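Local coordinates for STAS/SEC14 domain-containing protein (Shewanella loihica PV-4, PDB 2Q3L) that is of unknown function but has a SpoIIAA-like fold of the STAS superfamily, consistent with a role in ligand binding or membrane association, at residues A[19-24]-A[116-121]; A[33-38]-A[68-73]; A[99-104]-A[112-117]. One frame throughout, in Å; residues are numbered along the deposited sequence.

Contact 1 of 3, residues A[19-24]-A[116-121]; sequences DFYLAF and EDKRDA
Tyr21 and Lys118 meet through two very different torsional choices. The tyrosine places CG between its backbone N and carbonyl carbon (chi1 62°), which turns the ring off strand 19-24 toward the start of the last helix. The lysine starts with CG swung away from its backbone N, runs out nearly straight, and then bends at its final torsion (chi4 -82°) to bring the ammonium group round. The two side chains cross at about a right angle, and their touch is confined to the polar ends: Lys118 NZ stands 3.2 Å from Tyr21 OH, reaching the ring at its edge and close to its plane. Both groups converge on Glu14 OE1 of strand 7-16, which forms a salt bridge with Lys118 NZ and accepts a weak hydrogen bond from Tyr21 OH. The carboxylate is thus the hub of the cluster, and its negative charge would be expected to favour a protonated lysine.

In the SpoIIAA-like fold seen here, strand 19-30 pairs antiparallel with strand 7-16 near one side of the sheet, whereas helix 118-125 follows the strand at the far edge. The two long side chains together bridge the gap; even the closest CA atoms, those of Tyr21 and Ala121, are 11.6 Å apart. The tyrosine is buried, with Val55 and Leu57 of the adjacent strand against it; the lysine arrives from the exposed side. The helix that carries it starts with an N-cap: Asp117 OD2 accepts from Asp120 N at 2.8 Å with an N-H...O angle of 155°, on the anti side and tilted out of the carboxylate plane. The main chain adds a bond of 3.0 Å from Ala121 N to Asp117 O.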
loop_
_atom_site.group_PDB
_atom_site.type_symbol
_atom_site.label_atom_id
_atom_site.label_comp_id
_atom_site.label_asym_id
_atom_site.label_seq_id
_atom_site.Cartn_x
_atom_site.Cartn_y
_atom_site.Cartn_z
ATOM N N ASP A 19 12.299 32.976 7.378
ATOM C CA ASP A 19 11.244 32.394 6.571
ATOM C C ASP A 19 10.832 31.023 7.097
ATOM O O ASP A 19 11.656 30.230 7.543
ATOM C CB ASP A 19 11.725 32.251 5.128
ATOM C CG ASP A 19 12.230 33.555 4.559
ATOM O OD1 ASP A 19 11.387 34.444 4.361
ATOM O OD2 ASP A 19 13.473 33.690 4.326
ATOM N N PHE A 20 9.538 30.773 7.072
ATOM C CA PHE A 20 9.003 29.472 7.404
ATOM C C PHE A 20 8.740 28.733 6.078
ATOM O O PHE A 20 8.509 29.360 5.059
ATOM C CB PHE A 20 7.731 29.558 8.234
ATOM C CG PHE A 20 7.952 29.983 9.652
ATOM C CD1 PHE A 20 8.548 29.108 10.571
ATOM C CD2 PHE A 20 7.516 31.238 10.098
ATOM C CE1 PHE A 20 8.750 29.483 11.904
ATOM C CE2 PHE A 20 7.708 31.624 11.446
ATOM C CZ PHE A 20 8.346 30.761 12.338
ATOM N N TYR A 21 8.848 27.411 6.075
ATOM C CA TYR A 21 8.549 26.644 4.882
ATOM C C TYR A 21 7.939 25.330 5.336
ATOM O O TYR A 21 8.149 24.885 6.469
ATOM C CB TYR A 21 9.788 26.415 3.979
ATOM C CG TYR A 21 10.912 25.629 4.607
ATOM C CD1 TYR A 21 11.892 26.265 5.380
ATOM C CD2 TYR A 21 11.009 24.263 4.436
ATOM C CE1 TYR A 21 12.939 25.536 5.969
ATOM C CE2 TYR A 21 12.039 23.525 5.016
ATOM C CZ TYR A 21 12.995 24.158 5.778
ATOM O OH TYR A 21 14.005 23.409 6.354
ATOM N N LEU A 22 7.170 24.733 4.437
ATOM C CA LEU A 22 6.510 23.479 4.685
ATOM C C LEU A 22 7.477 22.387 4.247
ATOM O O LEU A 22 8.044 22.461 3.165
ATOM C CB LEU A 22 5.180 23.456 3.929
ATOM C CG LEU A 22 4.239 22.305 4.189
ATOM C CD1 LEU A 22 3.909 22.192 5.650
ATOM C CD2 LEU A 22 2.952 22.422 3.309
ATOM N N ALA A 23 7.725 21.419 5.131
ATOM C CA ALA A 23 8.699 20.368 4.860
ATOM C C ALA A 23 8.050 19.024 4.858
ATOM O O ALA A 23 7.226 18.712 5.735
ATOM C CB ALA A 23 9.827 20.383 5.906
ATOM N N PHE A 24 8.431 18.231 3.867
ATOM C CA PHE A 24 7.984 16.858 3.738
ATOM C C PHE A 24 9.202 15.989 3.575
ATOM O O PHE A 24 10.217 16.396 2.994
ATOM C CB PHE A 24 7.161 16.642 2.470
ATOM C CG PHE A 24 5.955 17.513 2.361
ATOM C CD1 PHE A 24 6.070 18.791 1.885
ATOM C CD2 PHE A 24 4.691 17.014 2.678
ATOM C CE1 PHE A 24 4.960 19.589 1.770
ATOM C CE2 PHE A 24 3.561 17.799 2.557
ATOM C CZ PHE A 24 3.699 19.091 2.105
ATOM N N GLU A 116 20.314 18.436 -4.754
ATOM C CA GLU A 116 20.953 17.382 -3.975
ATOM C C GLU A 116 21.380 17.947 -2.612
ATOM O O GLU A 116 21.461 17.215 -1.656
ATOM C CB GLU A 116 22.153 16.810 -4.713
ATOM C CG GLU A 116 21.736 16.178 -6.037
ATOM C CD GLU A 116 22.779 15.280 -6.669
ATOM O OE1 GLU A 116 23.970 15.376 -6.310
ATOM O OE2 GLU A 116 22.392 14.477 -7.539
ATOM N N ASP A 117 21.654 19.247 -2.530
ATOM C CA ASP A 117 22.033 19.907 -1.280
ATOM C C ASP A 117 20.871 20.755 -0.659
ATOM O O ASP A 117 20.350 21.666 -1.299
ATOM C CB ASP A 117 23.221 20.817 -1.538
ATOM C CG ASP A 117 23.731 21.462 -0.264
ATOM O OD1 ASP A 117 24.242 20.714 0.589
ATOM O OD2 ASP A 117 23.604 22.698 -0.111
ATOM N N LYS A 118 20.522 20.450 0.591
ATOM C CA LYS A 118 19.487 21.143 1.348
ATOM C C LYS A 118 19.782 22.640 1.478
ATOM O O LYS A 118 18.892 23.457 1.236
ATOM C CB LYS A 118 19.303 20.486 2.726
ATOM C CG LYS A 118 18.045 20.898 3.561
ATOM C CD LYS A 118 17.851 19.911 4.760
ATOM C CE LYS A 118 16.407 19.807 5.284
ATOM N NZ LYS A 118 16.028 20.908 6.219
ATOM N N ARG A 119 21.020 23.018 1.807
ATOM C CA ARG A 119 21.372 24.446 1.936
ATOM C C ARG A 119 21.191 25.220 0.603
ATOM O O ARG A 119 20.715 26.353 0.583
ATOM C CB ARG A 119 22.788 24.604 2.521
ATOM N N ASP A 120 21.588 24.619 -0.511
ATOM C CA ASP A 120 21.271 25.209 -1.813
ATOM C C ASP A 120 19.763 25.326 -2.044
ATOM O O ASP A 120 19.296 26.328 -2.565
ATOM C CB ASP A 120 21.815 24.358 -2.942
ATOM C CG ASP A 120 23.278 24.592 -3.216
ATOM O OD1 ASP A 120 23.786 25.711 -3.020
ATOM O OD2 ASP A 120 23.915 23.640 -3.700
ATOM N N ALA A 121 19.016 24.269 -1.705
ATOM C CA ALA A 121 17.582 24.252 -1.920
ATOM C C ALA A 121 16.930 25.350 -1.096
ATOM O O ALA A 121 16.123 26.140 -1.607
ATOM C CB ALA A 121 17.015 22.915 -1.543
#

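Contact 2 of 3, residues A[33-38]-A[68-73]; sequences EDYEQM and LHAAWD
Tyr35 carries this helix-to-helix contact, and its side chain can be read outward atom by atom against Asp73 and Ala70. At the root, Tyr35 CB lies 3.6 Å from Asp73 CB and equally near Asp73 OD2, so two helix surfaces approach methylene to methylene. Tyr35 CG is held against the same Asp73 CB, again at 3.6 Å, and CD2 remains close to it further along. On the other branch the neighbour changes: CD1 and CE1 both rest on the Ala70 methyl, with Tyr35 CE1 3.8 Å from Ala70 CB. Over one ring face stands the carbonyl oxygen Ala70 O, 3.9 Å above the plane of the Tyr35 ring and displaced toward its rim near CE1 and CZ. The tip, OH, hydrogen-bonds O2 of a bound 2-methyl-2,4-pentanediol, probably a molecule of the crystallisation liquor, which may nonetheless have settled in a natural pocket.

With CG opposite the carbonyl carbon (chi1 -81°), the phenol runs across the facing helix, nearly square to its course. Asp73 makes the same choice of first torsion, and its carboxylate plane is turned 38° from the ring. No hydrogen bond links the two segments; Asp73 OD2 instead takes one from His32 ND1, which fastens the acid to the residue at the start of the other helix. The small Ala70 lets the ring settle close to the backbone of helix 68-73.

The interface lies where helix 32-45 and helix 68-81 of the SpoIIAA-like fold run together over the sheet: Tyr35 extends to Leu77 on the second helix and Ile9 on strand 7-16 beneath, while on a further side of helix 68-81 Leu68 and Trp72 pack against Trp72 and Leu68 of the second subunit.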
loop_
_atom_site.group_PDB
_atom_site.type_symbol
_atom_site.label_atom_id
_atom_site.label_comp_id
_atom_site.label_asym_id
_atom_site.label_seq_id
_atom_site.Cartn_x
_atom_site.Cartn_y
_atom_site.Cartn_z
ATOM N N GLU A 33 -2.808 4.911 3.294
ATOM C CA GLU A 33 -2.878 5.157 4.719
ATOM C C GLU A 33 -1.874 6.250 5.089
ATOM O O GLU A 33 -2.176 7.058 5.934
ATOM C CB GLU A 33 -2.634 3.890 5.524
ATOM C CG GLU A 33 -3.745 2.813 5.365
ATOM C CD GLU A 33 -3.915 2.186 3.919
ATOM O OE1 GLU A 33 -2.910 2.042 3.158
ATOM O OE2 GLU A 33 -5.073 1.810 3.557
ATOM N N ASP A 34 -0.725 6.309 4.418
ATOM C CA ASP A 34 0.267 7.375 4.669
ATOM C C ASP A 34 -0.284 8.728 4.252
ATOM O O ASP A 34 -0.071 9.696 4.984
ATOM C CB ASP A 34 1.622 7.103 3.971
ATOM C CG ASP A 34 2.297 5.829 4.467
ATOM O OD1 ASP A 34 1.953 5.361 5.577
ATOM O OD2 ASP A 34 3.135 5.283 3.728
ATOM N N TYR A 35 -0.938 8.806 3.073
ATOM C CA TYR A 35 -1.566 10.050 2.615
ATOM C C TYR A 35 -2.715 10.448 3.528
ATOM O O TYR A 35 -2.928 11.626 3.778
ATOM C CB TYR A 35 -1.990 9.979 1.135
ATOM C CG TYR A 35 -0.817 10.239 0.232
ATOM C CD1 TYR A 35 0.072 9.211 -0.114
ATOM C CD2 TYR A 35 -0.520 11.528 -0.179
ATOM C CE1 TYR A 35 1.245 9.470 -0.907
ATOM C CE2 TYR A 35 0.619 11.796 -0.987
ATOM C CZ TYR A 35 1.491 10.753 -1.334
ATOM O OH TYR A 35 2.587 11.014 -2.108
ATOM N N GLU A 36 -3.472 9.475 3.998
ATOM C CA GLU A 36 -4.496 9.741 4.966
ATOM C C GLU A 36 -3.978 10.322 6.273
ATOM O O GLU A 36 -4.607 11.195 6.800
ATOM C CB GLU A 36 -5.284 8.463 5.298
ATOM C CG GLU A 36 -6.295 8.120 4.291
ATOM C CD GLU A 36 -7.180 6.991 4.771
ATOM O OE1 GLU A 36 -6.639 6.049 5.401
ATOM O OE2 GLU A 36 -8.410 7.056 4.512
ATOM N N GLN A 37 -2.883 9.791 6.821
ATOM C CA GLN A 37 -2.298 10.319 8.053
ATOM C C GLN A 37 -1.793 11.756 7.904
ATOM O O GLN A 37 -1.858 12.565 8.822
ATOM C CB GLN A 37 -1.089 9.507 8.499
ATOM C CG GLN A 37 -1.356 8.144 9.100
ATOM C CD GLN A 37 -0.034 7.382 9.411
ATOM O OE1 GLN A 37 0.999 7.982 9.787
ATOM N NE2 GLN A 37 -0.071 6.059 9.229
HETATM N N MSE A 38 -1.290 12.063 6.735
HETATM C CA MSE A 38 -0.670 13.368 6.469
HETATM C C MSE A 38 -1.644 14.485 6.061
HETATM O O MSE A 38 -1.319 15.682 6.156
HETATM C CB MSE A 38 0.409 13.124 5.374
HETATM C CG MSE A 38 1.207 14.347 4.918
HETATM SE SE MSE A 38 0.295 15.226 3.420
HETATM C CE MSE A 38 1.097 14.361 1.881
ATOM N N LEU A 68 -0.382 2.382 -6.038
ATOM C CA LEU A 68 -1.281 2.893 -7.054
ATOM C C LEU A 68 -2.267 3.867 -6.426
ATOM O O LEU A 68 -2.466 4.995 -6.924
ATOM C CB LEU A 68 -2.002 1.717 -7.742
ATOM C CG LEU A 68 -3.089 2.001 -8.785
ATOM C CD1 LEU A 68 -2.579 2.916 -9.894
ATOM C CD2 LEU A 68 -3.638 0.682 -9.334
ATOM N N HIS A 69 -2.880 3.439 -5.320
ATOM C CA HIS A 69 -3.837 4.284 -4.612
ATOM C C HIS A 69 -3.140 5.571 -4.129
ATOM O O HIS A 69 -3.704 6.646 -4.256
ATOM C CB HIS A 69 -4.453 3.517 -3.445
ATOM C CG HIS A 69 -5.715 4.104 -2.894
ATOM N ND1 HIS A 69 -6.539 3.393 -2.037
ATOM C CD2 HIS A 69 -6.334 5.295 -3.114
ATOM C CE1 HIS A 69 -7.599 4.131 -1.746
ATOM N NE2 HIS A 69 -7.508 5.275 -2.402
ATOM N N ALA A 70 -1.921 5.457 -3.579
ATOM C CA ALA A 70 -1.157 6.601 -3.122
ATOM C C ALA A 70 -0.881 7.606 -4.246
ATOM O O ALA A 70 -0.995 8.812 -4.025
ATOM C CB ALA A 70 0.119 6.185 -2.483
ATOM N N ALA A 71 -0.549 7.119 -5.444
ATOM C CA ALA A 71 -0.342 8.004 -6.581
ATOM C C ALA A 71 -1.604 8.825 -6.886
ATOM O O ALA A 71 -1.527 9.981 -7.272
ATOM C CB ALA A 71 0.076 7.212 -7.794
ATOM N N TRP A 72 -2.766 8.216 -6.752
ATOM C CA TRP A 72 -4.008 8.938 -6.927
ATOM C C TRP A 72 -4.258 9.972 -5.836
ATOM O O TRP A 72 -4.739 11.046 -6.156
ATOM C CB TRP A 72 -5.179 7.974 -7.052
ATOM C CG TRP A 72 -5.115 7.175 -8.302
ATOM C CD1 TRP A 72 -4.553 7.563 -9.516
ATOM C CD2 TRP A 72 -5.702 5.907 -8.533
ATOM N NE1 TRP A 72 -4.719 6.591 -10.445
ATOM C CE2 TRP A 72 -5.427 5.562 -9.885
ATOM C CE3 TRP A 72 -6.469 5.040 -7.755
ATOM C CZ2 TRP A 72 -5.867 4.385 -10.454
ATOM C CZ3 TRP A 72 -6.907 3.856 -8.330
ATOM C CH2 TRP A 72 -6.599 3.539 -9.660
ATOM N N ASP A 73 -3.955 9.623 -4.569
ATOM C CA ASP A 73 -4.056 10.549 -3.429
ATOM C C ASP A 73 -3.159 11.757 -3.685
ATOM O O ASP A 73 -3.531 12.897 -3.415
ATOM C CB ASP A 73 -3.563 9.900 -2.092
ATOM C CG ASP A 73 -4.500 8.840 -1.557
ATOM O OD1 ASP A 73 -5.708 9.016 -1.699
ATOM O OD2 ASP A 73 -4.041 7.844 -0.969
#

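Contact 3 of 3, residues A[99-104]-A[112-117]; sequences WATRVA and FKFFED
Thr101 OG1 donates its hydrogen bond backward to the carbonyl oxygen of Gln97, one turn earlier in the same helix, and with that proton engaged it rests 3.5 Å from Phe114 CD1. The hydroxyl is therefore satisfied within its own helix and meets the aromatic ring obliquely, without a polar bond to the strand. The methyl branch does the rest of the touching. Thr101 CG2 fits against the strand backbone, 3.7 Å from Phe114 N and 3.9 Å from Lys113 C, and also against Phe114 CB at 3.8 Å. Phe114 swings its ring opposite its backbone N (chi1 180°), which carries it across the threonine at about a right angle.

One turn on, Ala104 meets Phe112 more loosely, its CB 4.3 Å from Phe112 CD2. A sodium ion lies nearby, about 4 Å from the nearest atom of the Phe112 side chain and bound by Asn105, Thr108 and Gly110. Phe112 N also bonds to Asn105 OD1, which ties the beginning of the strand to the end of the helix beside the metal site.

The contact packs the helix of a beta-alpha-beta unit (strand 85-91, helix 95-107, strand 111-115) on its second strand. The axes of helix 99-104 and strand 112-115 run almost antiparallel, at 171°, and approach to 7.5 Å. Thr101, Phe112 and Phe114 all reach strand 85-91 at Ile90 or Val88, while the next residue, Phe115, turns to helix 118-125 on the opposite face of the edge strand.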
loop_
_atom_site.group_PDB
_atom_site.type_symbol
_atom_site.label_atom_id
_atom_site.label_comp_id
_atom_site.label_asym_id
_atom_site.label_seq_id
_atom_site.Cartn_x
_atom_site.Cartn_y
_atom_site.Cartn_z
ATOM N N TRP A 99 15.159 14.761 -13.739
ATOM C CA TRP A 99 14.277 14.728 -14.883
ATOM C C TRP A 99 12.803 14.647 -14.473
ATOM O O TRP A 99 12.001 15.414 -14.960
ATOM C CB TRP A 99 14.675 13.563 -15.802
ATOM C CG TRP A 99 13.747 13.379 -16.905
ATOM C CD1 TRP A 99 13.752 14.044 -18.085
ATOM C CD2 TRP A 99 12.643 12.476 -16.950
ATOM N NE1 TRP A 99 12.720 13.607 -18.867
ATOM C CE2 TRP A 99 12.018 12.649 -18.188
ATOM C CE3 TRP A 99 12.133 11.525 -16.066
ATOM C CZ2 TRP A 99 10.911 11.910 -18.571
ATOM C CZ3 TRP A 99 11.017 10.811 -16.433
ATOM C CH2 TRP A 99 10.418 11.003 -17.672
ATOM N N ALA A 100 12.459 13.752 -13.563
ATOM C CA ALA A 100 11.079 13.642 -13.054
ATOM C C ALA A 100 10.578 14.918 -12.392
ATOM O O ALA A 100 9.395 15.171 -12.371
ATOM C CB ALA A 100 10.962 12.491 -12.061
ATOM N N THR A 101 11.486 15.697 -11.818
ATOM C CA THR A 101 11.147 16.980 -11.189
ATOM C C THR A 101 10.796 18.009 -12.270
ATOM O O THR A 101 9.880 18.803 -12.087
ATOM C CB THR A 101 12.322 17.470 -10.297
ATOM O OG1 THR A 101 12.531 16.515 -9.242
ATOM C CG2 THR A 101 11.998 18.780 -9.653
ATOM N N ARG A 102 11.542 17.967 -13.383
ATOM C CA ARG A 102 11.331 18.819 -14.552
ATOM C C ARG A 102 10.008 18.485 -15.233
ATOM O O ARG A 102 9.290 19.381 -15.690
ATOM C CB ARG A 102 12.513 18.722 -15.517
ATOM C CG ARG A 102 13.748 19.393 -14.916
ATOM C CD ARG A 102 14.922 19.634 -15.912
ATOM N NE ARG A 102 15.716 18.442 -16.195
ATOM C CZ ARG A 102 15.704 17.725 -17.324
ATOM N NH1 ARG A 102 14.924 18.052 -18.358
ATOM N NH2 ARG A 102 16.497 16.656 -17.425
ATOM N N VAL A 103 9.674 17.205 -15.285
ATOM C CA VAL A 103 8.373 16.787 -15.785
ATOM C C VAL A 103 7.288 17.315 -14.846
ATOM O O VAL A 103 6.311 17.942 -15.295
ATOM C CB VAL A 103 8.299 15.271 -15.911
ATOM C CG1 VAL A 103 6.887 14.813 -16.185
ATOM C CG2 VAL A 103 9.223 14.796 -17.006
ATOM N N ALA A 104 7.430 17.110 -13.533
ATOM C CA ALA A 104 6.416 17.665 -12.615
ATOM C C ALA A 104 6.259 19.187 -12.769
ATOM O O ALA A 104 5.152 19.733 -12.614
ATOM C CB ALA A 104 6.793 17.396 -11.212
ATOM N N PHE A 112 8.747 24.123 -9.488
ATOM C CA PHE A 112 9.433 22.972 -8.909
ATOM C C PHE A 112 10.881 22.998 -9.409
ATOM O O PHE A 112 11.102 23.116 -10.604
ATOM C CB PHE A 112 8.806 21.667 -9.401
ATOM C CG PHE A 112 7.563 21.254 -8.655
ATOM C CD1 PHE A 112 6.423 22.053 -8.678
ATOM C CD2 PHE A 112 7.539 20.073 -7.964
ATOM C CE1 PHE A 112 5.296 21.701 -8.004
ATOM C CE2 PHE A 112 6.395 19.685 -7.295
ATOM C CZ PHE A 112 5.277 20.517 -7.296
ATOM N N LYS A 113 11.846 22.854 -8.502
ATOM C CA LYS A 113 13.276 22.801 -8.867
ATOM C C LYS A 113 13.933 21.706 -8.014
ATOM O O LYS A 113 13.619 21.559 -6.823
ATOM C CB LYS A 113 13.961 24.169 -8.664
ATOM C CG LYS A 113 15.444 24.244 -9.231
ATOM C CD LYS A 113 15.959 25.668 -9.064
ATOM C CE LYS A 113 17.469 25.785 -9.296
ATOM N NZ LYS A 113 17.900 25.168 -10.572
ATOM N N PHE A 114 14.818 20.946 -8.647
ATOM C CA PHE A 114 15.540 19.817 -8.027
ATOM C C PHE A 114 16.913 20.206 -7.442
ATOM O O PHE A 114 17.663 20.931 -8.071
ATOM C CB PHE A 114 15.757 18.726 -9.094
ATOM C CG PHE A 114 16.507 17.488 -8.597
ATOM C CD1 PHE A 114 15.828 16.445 -7.958
ATOM C CD2 PHE A 114 17.870 17.358 -8.793
ATOM C CE1 PHE A 114 16.499 15.295 -7.521
ATOM C CE2 PHE A 114 18.555 16.202 -8.360
ATOM C CZ PHE A 114 17.856 15.170 -7.728
ATOM N N PHE A 115 17.225 19.682 -6.251
ATOM C CA PHE A 115 18.533 19.846 -5.593
ATOM C C PHE A 115 19.006 18.535 -4.966
ATOM O O PHE A 115 18.205 17.650 -4.696
ATOM C CB PHE A 115 18.426 20.849 -4.452
ATOM C CG PHE A 115 17.924 22.173 -4.887
ATOM C CD1 PHE A 115 16.561 22.392 -5.019
ATOM C CD2 PHE A 115 18.809 23.196 -5.199
ATOM C CE1 PHE A 115 16.100 23.600 -5.460
ATOM C CE2 PHE A 115 18.345 24.392 -5.619
ATOM C CZ PHE A 115 16.988 24.602 -5.751
ATOM N N GLU A 116 20.314 18.436 -4.754
ATOM C CA GLU A 116 20.953 17.382 -3.975
ATOM C C GLU A 116 21.380 17.947 -2.612
ATOM O O GLU A 116 21.461 17.215 -1.656
ATOM C CB GLU A 116 22.153 16.810 -4.713
ATOM C CG GLU A 116 21.736 16.178 -6.037
ATOM C CD GLU A 116 22.779 15.280 -6.669
ATOM O OE1 GLU A 116 23.970 15.376 -6.310
ATOM O OE2 GLU A 116 22.392 14.477 -7.539
ATOM N N ASP A 117 21.654 19.247 -2.530
ATOM C CA ASP A 117 22.033 19.907 -1.280
ATOM C C ASP A 117 20.871 20.755 -0.659
ATOM O O ASP A 117 20.350 21.666 -1.299
ATOM C CB ASP A 117 23.221 20.817 -1.538
ATOM C CG ASP A 117 23.731 21.462 -0.264
ATOM O OD1 ASP A 117 24.242 20.714 0.589
ATOM O OD2 ASP A 117 23.604 22.698 -0.111
#

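In the fold
Contact 2 is buried, contact 1 only partly so, and contact 3 lies at the surface, yet all three belong to one mixed sheet and the helices packed on it. Contacts 1 and 3 share Glu116 and Asp117, contact 3 holding edge strand 111-115 and contact 1 the helix that follows it; Ala121 CB lies 3.5 Å from Phe115 CG where they meet. Contact 2 sits across the chain's centre, reaching contact 1 through Phe24 CE2, 4.2 Å from Met38 SE, without touching contact 3. Chemistry follows place: polar ends round an acid in contact 1, an aromatic side chain against an alanine methyl and an aspartate methylene between helices in contact 2, and a threonine methyl on strand backbone in contact 3.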